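Local coordinates for calcineurin-like phosphoesterase domain-containing protein (PDB 1XM7) that is of unknown function but is probably a hydrolase of the calcineurin-like phosphoesterase family, at residues N21-F26 / V148-E153. Sequence-based numbering, arbitrary orientation.
Sequences NPEVRF and VHWNRE
Residues 21-26 and 148-153 meet chiefly through the indole of Trp150, a clear case of two loops far apart in sequence joined by one aromatic side chain while their polar groups find partners elsewhere. One loop leads from helix 17-20 to helix 29-38, the other from strand 142-145 to strand 166-168, so the contact bridges elements associated with the two sheets of the calcineurin-like fold at the protein surface.

Packing on the indole carries it. Trp150 has CG anti to its backbone N (chi1 178°), and the indole stands between the loops. Val24 CG1, itself anti to the carbonyl carbon, sits over one face as a CH-pi contact, 3.6 Å from the centroid of the five-membered ring of Trp150. The backbone N of Arg152 lies above the opposite face. The carboxylate of Glu23 lies obliquely by the six-membered ring, its chain bent at chi2, with CD 3.6 Å from Trp150 CH2 and the carboxylate plane 54° from that of the indole. An alanine in place of Trp150 would remove the surface on which Val24 and Glu23 pack and would probably leave the two loops less firmly held together.

Polar groups approach without hydrogen bonds between the two loops. Asn21 ND2 lies over one face of the His149 ring, 4.3 Å from His149 CG, and makes a weak hydrogen bond to Glu172, while His149 ND1 is hydrogen-bonded to Asn170. Arg152 NH1 turns to its neighbour, forming a salt bridge with Glu153 OE1 at 3.1 Å, and Glu23 OE1 remains 5.4 Å from Arg152 NE.

Glu172 also accepts a hydrogen bond from Trp150 N and forms a salt bridge with Arg25 NE. The loops' mutual fit thus rests on dispersion and aromatic-face contacts, while Glu172, bonded to both, adds directional bonding between them.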
loop_
_atom_site.group_PDB
_atom_site.type_symbol
_atom_site.label_atom_id
_atom_site.label_comp_id
_atom_site.label_asym_id
_atom_site.label_seq_id
_atom_site.Cartn_x
_atom_site.Cartn_y
_atom_site.Cartn_z
ATOM N N ASN A 21 14.484 -2.891 10.191
ATOM C CA ASN A 21 14.758 -1.770 9.297
ATOM C C ASN A 21 15.108 -0.595 10.182
ATOM O O ASN A 21 14.463 0.445 10.129
ATOM C CB ASN A 21 13.528 -1.441 8.466
ATOM C CG ASN A 21 13.012 -2.637 7.708
ATOM O OD1 ASN A 21 13.778 -3.536 7.358
ATOM N ND2 ASN A 21 11.714 -2.655 7.434
ATOM N N PRO A 22 16.164 -0.746 10.990
ATOM C CA PRO A 22 16.637 0.275 11.925
ATOM C C PRO A 22 16.708 1.589 11.204
ATOM O O PRO A 22 16.342 2.638 11.732
ATOM C CB PRO A 22 18.023 -0.221 12.311
ATOM C CG PRO A 22 17.993 -1.684 11.984
ATOM C CD PRO A 22 17.242 -1.705 10.706
ATOM N N GLU A 23 17.194 1.501 9.978
ATOM C CA GLU A 23 17.346 2.651 9.115
ATOM C C GLU A 23 16.116 3.558 9.082
ATOM O O GLU A 23 16.200 4.732 9.432
ATOM C CB GLU A 23 17.658 2.166 7.702
ATOM C CG GLU A 23 19.055 1.570 7.511
ATOM C CD GLU A 23 20.131 2.647 7.387
ATOM O OE1 GLU A 23 21.254 2.319 6.930
ATOM O OE2 GLU A 23 19.855 3.820 7.750
ATOM N N VAL A 24 14.976 3.010 8.672
ATOM C CA VAL A 24 13.749 3.790 8.560
ATOM C C VAL A 24 12.728 3.684 9.682
ATOM O O VAL A 24 12.129 4.680 10.068
ATOM C CB VAL A 24 13.028 3.456 7.262
ATOM C CG1 VAL A 24 13.734 4.114 6.111
ATOM C CG2 VAL A 24 12.998 1.950 7.067
ATOM N N ARG A 25 12.509 2.477 10.185
ATOM C CA ARG A 25 11.536 2.264 11.249
ATOM C C ARG A 25 12.065 2.724 12.607
ATOM O O ARG A 25 13.237 2.539 12.941
ATOM C CB ARG A 25 11.132 0.788 11.310
ATOM C CG ARG A 25 10.473 0.267 10.037
ATOM C CD ARG A 25 9.016 0.702 9.895
ATOM N NE ARG A 25 8.432 0.211 8.644
ATOM C CZ ARG A 25 7.127 0.127 8.388
ATOM N NH1 ARG A 25 6.232 0.501 9.292
ATOM N NH2 ARG A 25 6.716 -0.338 7.215
ATOM N N PHE A 26 11.166 3.305 13.391
ATOM C CA PHE A 26 11.484 3.851 14.701
ATOM C C PHE A 26 10.278 3.669 15.601
ATOM O O PHE A 26 9.154 3.565 15.116
ATOM C CB PHE A 26 11.736 5.331 14.537
ATOM C CG PHE A 26 10.602 6.038 13.855
ATOM C CD1 PHE A 26 9.474 6.438 14.575
ATOM C CD2 PHE A 26 10.628 6.254 12.476
ATOM C CE1 PHE A 26 8.388 7.040 13.931
ATOM C CE2 PHE A 26 9.540 6.860 11.818
ATOM C CZ PHE A 26 8.422 7.251 12.548
ATOM N N VAL A 148 8.057 -3.683 -1.467
ATOM C CA VAL A 148 9.503 -3.414 -1.417
ATOM C C VAL A 148 9.882 -2.328 -0.410
ATOM O O VAL A 148 9.553 -1.155 -0.589
ATOM C CB VAL A 148 10.056 -3.005 -2.793
ATOM C CG1 VAL A 148 11.578 -2.945 -2.730
ATOM C CG2 VAL A 148 9.598 -3.999 -3.856
ATOM N N HIS A 149 10.594 -2.723 0.639
ATOM C CA HIS A 149 10.992 -1.790 1.686
ATOM C C HIS A 149 12.145 -0.883 1.327
ATOM O O HIS A 149 12.829 -1.065 0.324
ATOM C CB HIS A 149 11.343 -2.540 2.971
ATOM C CG HIS A 149 10.243 -3.421 3.474
ATOM N ND1 HIS A 149 8.931 -3.006 3.548
ATOM C CD2 HIS A 149 10.257 -4.699 3.922
ATOM C CE1 HIS A 149 8.185 -3.990 4.016
ATOM N NE2 HIS A 149 8.966 -5.029 4.252
ATOM N N TRP A 150 12.348 0.103 2.184
ATOM C CA TRP A 150 13.410 1.062 2.005
ATOM C C TRP A 150 14.759 0.365 2.091
ATOM O O TRP A 150 14.938 -0.570 2.869
ATOM C CB TRP A 150 13.322 2.135 3.096
ATOM C CG TRP A 150 14.423 3.151 3.021
ATOM C CD1 TRP A 150 14.404 4.344 2.342
ATOM C CD2 TRP A 150 15.748 3.018 3.558
ATOM N NE1 TRP A 150 15.638 4.953 2.419
ATOM C CE2 TRP A 150 16.480 4.160 3.158
ATOM C CE3 TRP A 150 16.391 2.038 4.330
ATOM C CZ2 TRP A 150 17.826 4.348 3.506
ATOM C CZ3 TRP A 150 17.729 2.224 4.672
ATOM C CH2 TRP A 150 18.431 3.371 4.259
ATOM N N ASN A 151 15.698 0.817 1.270
ATOM C CA ASN A 151 17.058 0.298 1.270
ATOM C C ASN A 151 17.904 1.529 1.020
ATOM O O ASN A 151 17.404 2.535 0.515
ATOM C CB ASN A 151 17.264 -0.757 0.176
ATOM C CG ASN A 151 16.960 -0.237 -1.211
ATOM O OD1 ASN A 151 16.225 -0.864 -1.979
ATOM N ND2 ASN A 151 17.532 0.912 -1.546
ATOM N N ARG A 152 19.179 1.458 1.373
ATOM C CA ARG A 152 20.072 2.599 1.215
ATOM C C ARG A 152 20.446 2.988 -0.219
ATOM O O ARG A 152 21.307 3.844 -0.410
ATOM C CB ARG A 152 21.346 2.372 2.037
ATOM C CG ARG A 152 21.260 1.179 2.984
ATOM C CD ARG A 152 21.421 -0.123 2.208
ATOM N NE ARG A 152 21.159 -1.320 3.009
ATOM C CZ ARG A 152 21.647 -2.529 2.724
ATOM N NH1 ARG A 152 22.429 -2.700 1.658
ATOM N NH2 ARG A 152 21.353 -3.571 3.501
ATOM N N GLU A 153 19.807 2.383 -1.222
ATOM C CA GLU A 153 20.112 2.713 -2.619
ATOM C C GLU A 153 18.928 3.190 -3.470
ATOM O O GLU A 153 18.912 4.331 -3.913
ATOM C CB GLU A 153 20.777 1.530 -3.322
ATOM C CG GLU A 153 20.812 0.245 -2.519
ATOM C CD GLU A 153 21.798 0.302 -1.370
ATOM O OE1 GLU A 153 21.965 -0.722 -0.670
ATOM O OE2 GLU A 153 22.409 1.374 -1.168
#